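Local structure of malate synthase (Haloferax volcanii, 3OYZ) at residues 204-209 with 383-388; 234-239 with 363-368. The protein catalyses the magnesium-dependent Claisen condensation of acetyl-CoA with glyoxylate and the hydrolysis of malyl-CoA that yields malate in the glyoxylate cycle. All coordinates share one frame; numbering follows the deposited sequence.

Contact 1: residues 204-209 with 383-388; sequences GELPAW and KDRMWD. With ACO (acetyl coenzyme *a), chain B.
The guanidinium NH1 of R385 donates to the backbone O of G204 at 2.8 Å and also to a water, whose O lies 3.0 Å from R385 NH1. The bond to G204 is bent at the hydrogen, and NH1 approaches from above the carbonyl plane, 58° out of it, rather than along a lone pair. Glycine suits the position: its positive phi lets the chain turn where a CB would collide with the carbonyl O of the residue before. R385 spans the gap because CG stands anti to its N (chi1 -172°) and the chain runs extended to NE. E205, bent at chi2, brings OE1 over one face of the guanidinium, 4.0 Å from R385 NE, with the two flat groups inclined by 47°. NE has its salt bridge with D233, and E205 adds charge alone from over the face. L206 CG packs obliquely, 3.8 Å from R385 NH2.

M386 faces the other way and lays its flexible thioether chain along acetyl-CoA, with M386 CG 3.5 Å from CEP and M386 CE 3.7 Å from the sulfur S1P. D388, the predicted proton acceptor, places OD2 3.2 Å from C3P of acetyl-CoA, while its side chain N-caps helix 389-395. A C-terminal strand thus meets a loop that follows barrel strand 183-188 and helix 190-197, bordering the TIM-barrel active site of malate synthase.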
loop_
_atom_site.group_PDB
_atom_site.type_symbol
_atom_site.label_atom_id
_atom_site.label_comp_id
_atom_site.label_asym_id
_atom_site.label_seq_id
_atom_site.Cartn_x
_atom_site.Cartn_y
_atom_site.Cartn_z
ATOM N N GLY A 204 14.141 -9.653 15.133
ATOM C CA GLY A 204 13.320 -9.130 16.218
ATOM C C GLY A 204 13.205 -7.642 16.050
ATOM O O GLY A 204 12.385 -7.052 16.711
ATOM N N GLU A 205 13.930 -7.021 15.130
ATOM C CA GLU A 205 13.770 -5.582 14.884
ATOM C C GLU A 205 12.386 -5.334 14.196
ATOM O O GLU A 205 11.821 -6.257 13.568
ATOM C CB GLU A 205 14.866 -5.036 13.961
ATOM C CG GLU A 205 16.307 -4.920 14.548
ATOM C CD GLU A 205 16.461 -4.370 15.995
ATOM O OE1 GLU A 205 16.107 -3.207 16.314
ATOM O OE2 GLU A 205 16.989 -5.111 16.862
ATOM N N LEU A 206 11.886 -4.106 14.308
ATOM C CA LEU A 206 10.612 -3.728 13.693
ATOM C C LEU A 206 10.646 -3.867 12.180
ATOM O O LEU A 206 11.602 -3.432 11.527
ATOM C CB LEU A 206 10.311 -2.270 14.022
ATOM C CG LEU A 206 10.016 -1.966 15.473
ATOM C CD1 LEU A 206 9.716 -0.449 15.508
ATOM C CD2 LEU A 206 8.811 -2.721 16.012
ATOM N N PRO A 207 9.604 -4.482 11.573
ATOM C CA PRO A 207 9.471 -4.292 10.135
ATOM C C PRO A 207 9.359 -2.774 9.789
ATOM O O PRO A 207 8.971 -1.932 10.586
ATOM C CB PRO A 207 8.098 -4.953 9.801
ATOM C CG PRO A 207 7.740 -5.736 10.977
ATOM C CD PRO A 207 8.457 -5.153 12.200
ATOM N N ALA A 208 9.596 -2.419 8.542
ATOM C CA ALA A 208 9.542 -1.034 8.089
ATOM C C ALA A 208 8.128 -0.475 7.796
ATOM O O ALA A 208 7.930 0.760 7.808
ATOM C CB ALA A 208 10.479 -0.919 6.871
ATOM N N TRP A 209 7.159 -1.367 7.563
ATOM C CA TRP A 209 5.725 -1.016 7.264
ATOM C C TRP A 209 5.555 0.215 6.377
ATOM O O TRP A 209 4.868 1.178 6.742
ATOM C CB TRP A 209 5.025 -0.731 8.595
ATOM C CG TRP A 209 5.011 -1.878 9.546
ATOM C CD1 TRP A 209 5.560 -1.952 10.792
ATOM C CD2 TRP A 209 4.275 -3.089 9.337
ATOM N NE1 TRP A 209 5.216 -3.143 11.355
ATOM C CE2 TRP A 209 4.420 -3.863 10.491
ATOM C CE3 TRP A 209 3.463 -3.554 8.288
ATOM C CZ2 TRP A 209 3.835 -5.141 10.620
ATOM C CZ3 TRP A 209 2.835 -4.800 8.431
ATOM C CH2 TRP A 209 3.052 -5.591 9.585
ATOM N N LYS A 383 25.007 -3.371 21.024
ATOM C CA LYS A 383 23.828 -2.938 20.254
ATOM C C LYS A 383 22.720 -2.596 21.247
ATOM O O LYS A 383 22.387 -3.449 22.066
ATOM C CB LYS A 383 23.377 -4.084 19.350
ATOM C CG LYS A 383 23.012 -3.678 17.935
ATOM C CD LYS A 383 22.801 -4.934 17.094
ATOM C CE LYS A 383 22.912 -4.603 15.618
ATOM N NZ LYS A 383 24.328 -4.354 15.260
ATOM N N ASP A 384 22.188 -1.374 21.211
ATOM C CA ASP A 384 21.145 -0.916 22.158
ATOM C C ASP A 384 19.773 -0.806 21.480
ATOM O O ASP A 384 19.659 -0.275 20.383
ATOM C CB ASP A 384 21.432 0.477 22.753
ATOM C CG ASP A 384 22.488 0.482 23.855
ATOM O OD1 ASP A 384 23.286 -0.478 23.987
ATOM O OD2 ASP A 384 22.527 1.504 24.575
ATOM N N ARG A 385 18.717 -1.250 22.149
ATOM C CA ARG A 385 17.351 -1.051 21.643
ATOM C C ARG A 385 16.456 -0.683 22.822
ATOM O O ARG A 385 16.541 -1.344 23.872
ATOM C CB ARG A 385 16.858 -2.345 21.008
ATOM C CG ARG A 385 15.528 -2.185 20.292
ATOM C CD ARG A 385 14.866 -3.535 20.077
ATOM N NE ARG A 385 13.589 -3.296 19.396
ATOM C CZ ARG A 385 12.857 -4.243 18.821
ATOM N NH1 ARG A 385 13.278 -5.494 18.842
ATOM N NH2 ARG A 385 11.697 -3.940 18.260
ATOM N N MET A 386 15.659 0.382 22.670
ATOM C CA MET A 386 14.605 0.744 23.641
ATOM C C MET A 386 13.548 -0.365 23.693
ATOM O O MET A 386 13.026 -0.782 22.644
ATOM C CB MET A 386 14.010 2.116 23.301
ATOM C CG MET A 386 13.052 2.766 24.336
ATOM S SD MET A 386 11.330 2.144 24.353
ATOM C CE MET A 386 10.854 2.429 22.621
ATOM N N TRP A 387 13.318 -0.900 24.895
ATOM C CA TRP A 387 12.264 -1.855 25.226
ATOM C C TRP A 387 11.220 -1.245 26.165
ATOM O O TRP A 387 11.548 -0.536 27.145
ATOM C CB TRP A 387 12.757 -3.141 25.899
ATOM C CG TRP A 387 13.268 -4.152 24.917
ATOM C CD1 TRP A 387 14.318 -3.977 24.082
ATOM C CD2 TRP A 387 12.807 -5.495 24.709
ATOM N NE1 TRP A 387 14.537 -5.121 23.345
ATOM C CE2 TRP A 387 13.590 -6.049 23.682
ATOM C CE3 TRP A 387 11.754 -6.259 25.227
ATOM C CZ2 TRP A 387 13.390 -7.345 23.199
ATOM C CZ3 TRP A 387 11.572 -7.545 24.756
ATOM C CH2 TRP A 387 12.377 -8.072 23.750
ATOM N N ASP A 388 9.962 -1.526 25.811
ATOM C CA ASP A 388 8.827 -1.345 26.688
ATOM C C ASP A 388 7.795 -2.448 26.454
ATOM O O ASP A 388 8.093 -3.422 25.752
ATOM C CB ASP A 388 8.306 0.092 26.640
ATOM C CG ASP A 388 7.742 0.510 25.287
ATOM O OD1 ASP A 388 7.349 -0.329 24.444
ATOM O OD2 ASP A 388 7.615 1.744 25.110
HETATM N N1A ACO B . 12.741 12.315 28.440
HETATM C C2A ACO B . 13.438 13.091 29.293
HETATM N N3A ACO B . 14.752 12.887 29.496
HETATM C C4A ACO B . 15.450 11.894 28.887
HETATM C C5A ACO B . 14.711 11.030 27.942
HETATM C C6A ACO B . 13.265 11.267 27.766
HETATM N N6A ACO B . 12.615 10.418 26.926
HETATM N N7A ACO B . 15.573 10.126 27.459
HETATM C C8A ACO B . 16.766 10.367 28.054
HETATM N N9A ACO B . 16.707 11.439 28.856
HETATM C C1B ACO B . 17.880 11.965 29.626
HETATM C C2B ACO B . 18.683 10.771 30.124
HETATM O O2B ACO B . 18.128 10.326 31.361
HETATM C C3B ACO B . 20.089 11.326 30.234
HETATM O O3B ACO B . 20.033 12.078 31.450
HETATM P P3B ACO B . 21.313 12.477 32.407
HETATM O O7A ACO B . 21.464 13.934 31.996
HETATM O O8A ACO B . 22.352 11.483 31.929
HETATM O O9A ACO B . 20.890 12.228 33.837
HETATM C C4B ACO B . 20.152 12.269 29.044
HETATM O O4B ACO B . 18.806 12.713 28.817
HETATM C C5B ACO B . 20.623 11.556 27.782
HETATM O O5B ACO B . 20.041 10.251 27.800
HETATM P P1A ACO B . 20.516 9.086 26.805
HETATM O O1A ACO B . 21.898 8.574 27.052
HETATM O O2A ACO B . 20.316 9.673 25.438
HETATM O O3A ACO B . 19.544 7.820 26.939
HETATM P P2A ACO B . 19.601 6.825 28.193
HETATM O O4A ACO B . 19.709 7.836 29.288
HETATM O O5A ACO B . 20.475 5.653 27.797
HETATM O O6A ACO B . 18.138 6.121 28.295
HETATM C CBP ACO B . 15.950 5.334 27.492
HETATM C CCP ACO B . 17.451 5.474 27.212
HETATM C CDP ACO B . 15.706 4.516 28.758
HETATM C CEP ACO B . 15.356 4.557 26.324
HETATM C CAP ACO B . 15.257 6.687 27.697
HETATM O OAP ACO B . 15.722 7.491 26.622
HETATM C C9P ACO B . 13.745 6.632 27.630
HETATM O O9P ACO B . 13.105 6.116 28.553
HETATM N N8P ACO B . 13.177 7.135 26.521
HETATM C C7P ACO B . 11.725 7.128 26.397
HETATM C C6P ACO B . 11.139 5.735 26.118
HETATM C C5P ACO B . 9.686 5.982 25.753
HETATM O O5P ACO B . 9.251 7.131 25.724
HETATM N N4P ACO B . 8.984 4.898 25.426
HETATM C C3P ACO B . 7.594 4.913 25.004
HETATM C C2P ACO B . 7.424 5.562 23.629
HETATM S S1P ACO B . 7.628 4.147 22.589
HETATM C C ACO B . 6.199 3.257 22.553
HETATM O O ACO B . 5.306 3.388 23.368
HETATM C CH3 ACO B . 6.083 2.221 21.478
HETATM O O HOH W 1 15.863 -6.823 19.570
#

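Contact 2: residues 234-239 with 363-368; sequences DIRDVE and AIAMTQ. With ACO (acetyl coenzyme *a), chain B.
A365 turns its methyl CB to the guanidinium of R236, 3.8 Å from R236 NH2, and I235 CD1 reaches the same methyl from 4.4 Å. A side chain this small is consistent with the arginine lying close beside the strand while it reaches the diphosphate of acetyl-CoA. R236 is bent rather than extended: CG lies anti to the carbonyl carbon, and the kink at chi2 (-58°) swings the charged end round to the cofactor. There NH2 of R236 gives oxygen O5A a nearly straight hydrogen bond of 2.9 Å (165°), and R236 NH1 adds a weak one of 3.3 Å. Two N-H groups therefore grip one phosphate oxygen, which approaches at the guanidinium edge. NE, on the inner side of the group, forms a salt bridge with D384, a contact that should help fix the rotation of the group.

I235 and R236 belong to the loop joining barrel strand 226-229 to helix 238-249, at the C-terminal end of the strand, where TIM barrels bind their ligands. I235 holds CG1 in the crowded position between N and the carbonyl carbon (chi1 49°). From there CD1 extends over the centre of the R236 guanidinium, 3.6 Å above its plane, and also touches CCP of acetyl-CoA at 3.8 Å. A branched aliphatic chain can thus cover the arginine and the pantetheine together. Further along, A363 CB packs 3.5 Å from C6P of the cofactor. D237 N-caps the helix, its OD1 accepting from the N of G240 while OD2 bonds to the hydroxyl of Y232.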
loop_
_atom_site.group_PDB
_atom_site.type_symbol
_atom_site.label_atom_id
_atom_site.label_comp_id
_atom_site.label_asym_id
_atom_site.label_seq_id
_atom_site.Cartn_x
_atom_site.Cartn_y
_atom_site.Cartn_z
ATOM N N ASP A 234 16.147 1.648 17.822
ATOM C CA ASP A 234 17.630 1.602 17.871
ATOM C C ASP A 234 18.213 2.978 18.153
ATOM O O ASP A 234 18.720 3.624 17.225
ATOM C CB ASP A 234 18.173 1.111 16.526
ATOM C CG ASP A 234 17.786 -0.339 16.251
ATOM O OD1 ASP A 234 17.299 -1.004 17.184
ATOM O OD2 ASP A 234 17.927 -0.841 15.114
ATOM N N ILE A 235 18.037 3.459 19.387
ATOM C CA ILE A 235 18.210 4.872 19.733
ATOM C C ILE A 235 19.624 5.393 19.465
ATOM O O ILE A 235 19.818 6.598 19.291
ATOM C CB ILE A 235 17.819 5.156 21.188
ATOM C CG1 ILE A 235 18.494 4.126 22.106
ATOM C CG2 ILE A 235 16.321 4.941 21.408
ATOM C CD1 ILE A 235 18.214 4.368 23.608
ATOM N N ARG A 236 20.622 4.519 19.397
ATOM C CA ARG A 236 22.000 5.022 19.159
ATOM C C ARG A 236 22.371 5.120 17.677
ATOM O O ARG A 236 23.397 5.721 17.358
ATOM C CB ARG A 236 23.089 4.173 19.827
ATOM C CG ARG A 236 22.767 3.622 21.227
ATOM C CD ARG A 236 22.438 4.708 22.243
ATOM N NE ARG A 236 22.125 4.058 23.518
ATOM C CZ ARG A 236 21.655 4.660 24.606
ATOM N NH1 ARG A 236 21.364 5.951 24.594
ATOM N NH2 ARG A 236 21.419 3.952 25.702
ATOM N N ASP A 237 21.559 4.506 16.805
ATOM C CA ASP A 237 21.828 4.437 15.364
ATOM C C ASP A 237 21.447 5.779 14.741
ATOM O O ASP A 237 20.329 5.988 14.231
ATOM C CB ASP A 237 21.072 3.225 14.783
ATOM C CG ASP A 237 21.340 2.986 13.313
ATOM O OD1 ASP A 237 22.177 3.669 12.687
ATOM O OD2 ASP A 237 20.694 2.066 12.770
ATOM N N VAL A 238 22.396 6.714 14.768
ATOM C CA VAL A 238 22.157 8.022 14.174
ATOM C C VAL A 238 21.890 7.947 12.670
ATOM O O VAL A 238 21.025 8.652 12.129
ATOM C CB VAL A 238 23.350 9.000 14.458
ATOM C CG1 VAL A 238 23.242 10.295 13.615
ATOM C CG2 VAL A 238 23.412 9.292 15.950
ATOM N N GLU A 239 22.659 7.120 11.975
ATOM C CA GLU A 239 22.553 7.085 10.530
ATOM C C GLU A 239 21.213 6.443 10.081
ATOM O O GLU A 239 20.587 6.952 9.156
ATOM C CB GLU A 239 23.756 6.345 9.925
ATOM C CG GLU A 239 23.787 6.454 8.419
ATOM C CD GLU A 239 23.796 7.916 7.921
ATOM O OE1 GLU A 239 24.418 8.792 8.588
ATOM O OE2 GLU A 239 23.167 8.181 6.861
ATOM N N ALA A 363 10.370 1.994 30.438
ATOM C CA ALA A 363 11.278 1.891 29.294
ATOM C C ALA A 363 12.760 1.735 29.690
ATOM O O ALA A 363 13.258 2.449 30.577
ATOM C CB ALA A 363 11.086 3.088 28.348
ATOM N N ILE A 364 13.454 0.830 28.998
ATOM C CA ILE A 364 14.858 0.477 29.288
ATOM C C ILE A 364 15.597 0.287 27.972
ATOM O O ILE A 364 14.991 -0.092 26.961
ATOM C CB ILE A 364 14.959 -0.805 30.150
ATOM C CG1 ILE A 364 14.513 -2.064 29.382
ATOM C CG2 ILE A 364 14.135 -0.628 31.432
ATOM C CD1 ILE A 364 14.876 -3.407 30.035
ATOM N N ALA A 365 16.894 0.576 27.965
ATOM C CA ALA A 365 17.713 0.234 26.805
ATOM C C ALA A 365 18.197 -1.195 27.075
ATOM O O ALA A 365 18.788 -1.445 28.126
ATOM C CB ALA A 365 18.880 1.245 26.602
ATOM N N MET A 366 17.865 -2.151 26.212
ATOM C CA MET A 366 18.353 -3.517 26.361
ATOM C C MET A 366 19.506 -3.736 25.391
ATOM O O MET A 366 19.551 -3.098 24.331
ATOM C CB MET A 366 17.253 -4.534 26.104
ATOM C CG MET A 366 17.609 -5.941 26.531
ATOM S SD MET A 366 16.088 -6.889 26.351
ATOM C CE MET A 366 15.147 -6.356 27.787
ATOM N N THR A 367 20.424 -4.628 25.771
ATOM C CA THR A 367 21.756 -4.704 25.165
ATOM C C THR A 367 22.107 -6.105 24.680
ATOM O O THR A 367 21.894 -7.088 25.389
ATOM C CB THR A 367 22.825 -4.162 26.139
ATOM O OG1 THR A 367 22.724 -2.732 26.205
ATOM C CG2 THR A 367 24.209 -4.519 25.677
ATOM N N GLN A 368 22.586 -6.184 23.442
ATOM C CA GLN A 368 23.267 -7.375 22.934
ATOM C C GLN A 368 24.743 -6.994 22.732
ATOM O O GLN A 368 25.043 -5.991 22.064
ATOM C CB GLN A 368 22.634 -7.896 21.634
ATOM C CG GLN A 368 21.112 -7.776 21.621
ATOM C CD GLN A 368 20.496 -7.852 20.235
ATOM O OE1 GLN A 368 20.788 -7.041 19.348
ATOM N NE2 GLN A 368 19.610 -8.823 20.059
HETATM N N1A ACO B . 12.741 12.315 28.440
HETATM C C2A ACO B . 13.438 13.091 29.293
HETATM N N3A ACO B . 14.752 12.887 29.496
HETATM C C4A ACO B . 15.450 11.894 28.887
HETATM C C5A ACO B . 14.711 11.030 27.942
HETATM C C6A ACO B . 13.265 11.267 27.766
HETATM N N6A ACO B . 12.615 10.418 26.926
HETATM N N7A ACO B . 15.573 10.126 27.459
HETATM C C8A ACO B . 16.766 10.367 28.054
HETATM N N9A ACO B . 16.707 11.439 28.856
HETATM C C1B ACO B . 17.880 11.965 29.626
HETATM C C2B ACO B . 18.683 10.771 30.124
HETATM O O2B ACO B . 18.128 10.326 31.361
HETATM C C3B ACO B . 20.089 11.326 30.234
HETATM O O3B ACO B . 20.033 12.078 31.450
HETATM P P3B ACO B . 21.313 12.477 32.407
HETATM O O7A ACO B . 21.464 13.934 31.996
HETATM O O8A ACO B . 22.352 11.483 31.929
HETATM O O9A ACO B . 20.890 12.228 33.837
HETATM C C4B ACO B . 20.152 12.269 29.044
HETATM O O4B ACO B . 18.806 12.713 28.817
HETATM C C5B ACO B . 20.623 11.556 27.782
HETATM O O5B ACO B . 20.041 10.251 27.800
HETATM P P1A ACO B . 20.516 9.086 26.805
HETATM O O1A ACO B . 21.898 8.574 27.052
HETATM O O2A ACO B . 20.316 9.673 25.438
HETATM O O3A ACO B . 19.544 7.820 26.939
HETATM P P2A ACO B . 19.601 6.825 28.193
HETATM O O4A ACO B . 19.709 7.836 29.288
HETATM O O5A ACO B . 20.475 5.653 27.797
HETATM O O6A ACO B . 18.138 6.121 28.295
HETATM C CBP ACO B . 15.950 5.334 27.492
HETATM C CCP ACO B . 17.451 5.474 27.212
HETATM C CDP ACO B . 15.706 4.516 28.758
HETATM C CEP ACO B . 15.356 4.557 26.324
HETATM C CAP ACO B . 15.257 6.687 27.697
HETATM O OAP ACO B . 15.722 7.491 26.622
HETATM C C9P ACO B . 13.745 6.632 27.630
HETATM O O9P ACO B . 13.105 6.116 28.553
HETATM N N8P ACO B . 13.177 7.135 26.521
HETATM C C7P ACO B . 11.725 7.128 26.397
HETATM C C6P ACO B . 11.139 5.735 26.118
HETATM C C5P ACO B . 9.686 5.982 25.753
HETATM O O5P ACO B . 9.251 7.131 25.724
HETATM N N4P ACO B . 8.984 4.898 25.426
HETATM C C3P ACO B . 7.594 4.913 25.004
HETATM C C2P ACO B . 7.424 5.562 23.629
HETATM S S1P ACO B . 7.628 4.147 22.589
HETATM C C ACO B . 6.199 3.257 22.553
HETATM O O ACO B . 5.306 3.388 23.368
HETATM C CH3 ACO B . 6.083 2.221 21.478
#

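How the contacts relate
From the N terminus the chain supplies 204-209, then 234-239, 363-368 and finally 383-388. Contact 1 therefore closes the longer loop, and contact 2 is nested inside it, their centres about 8 Å apart. The first lies in a barrel loop, the second in a loop running into helix 238-249, and the last two largely on consecutive strands of an antiparallel sheet, where W387 N probably bonds to I364 O at 2.8 Å. Contact 1 ties 204-209 to strand 382-387 and contact 2 ties 234-239 to strand 364-369, although D234 and R236 also reach strand 382-387. Both touch acetyl-CoA. E205 OE1 and D234 OD1 lie only 2.7 Å apart, so a proton may be shared between them.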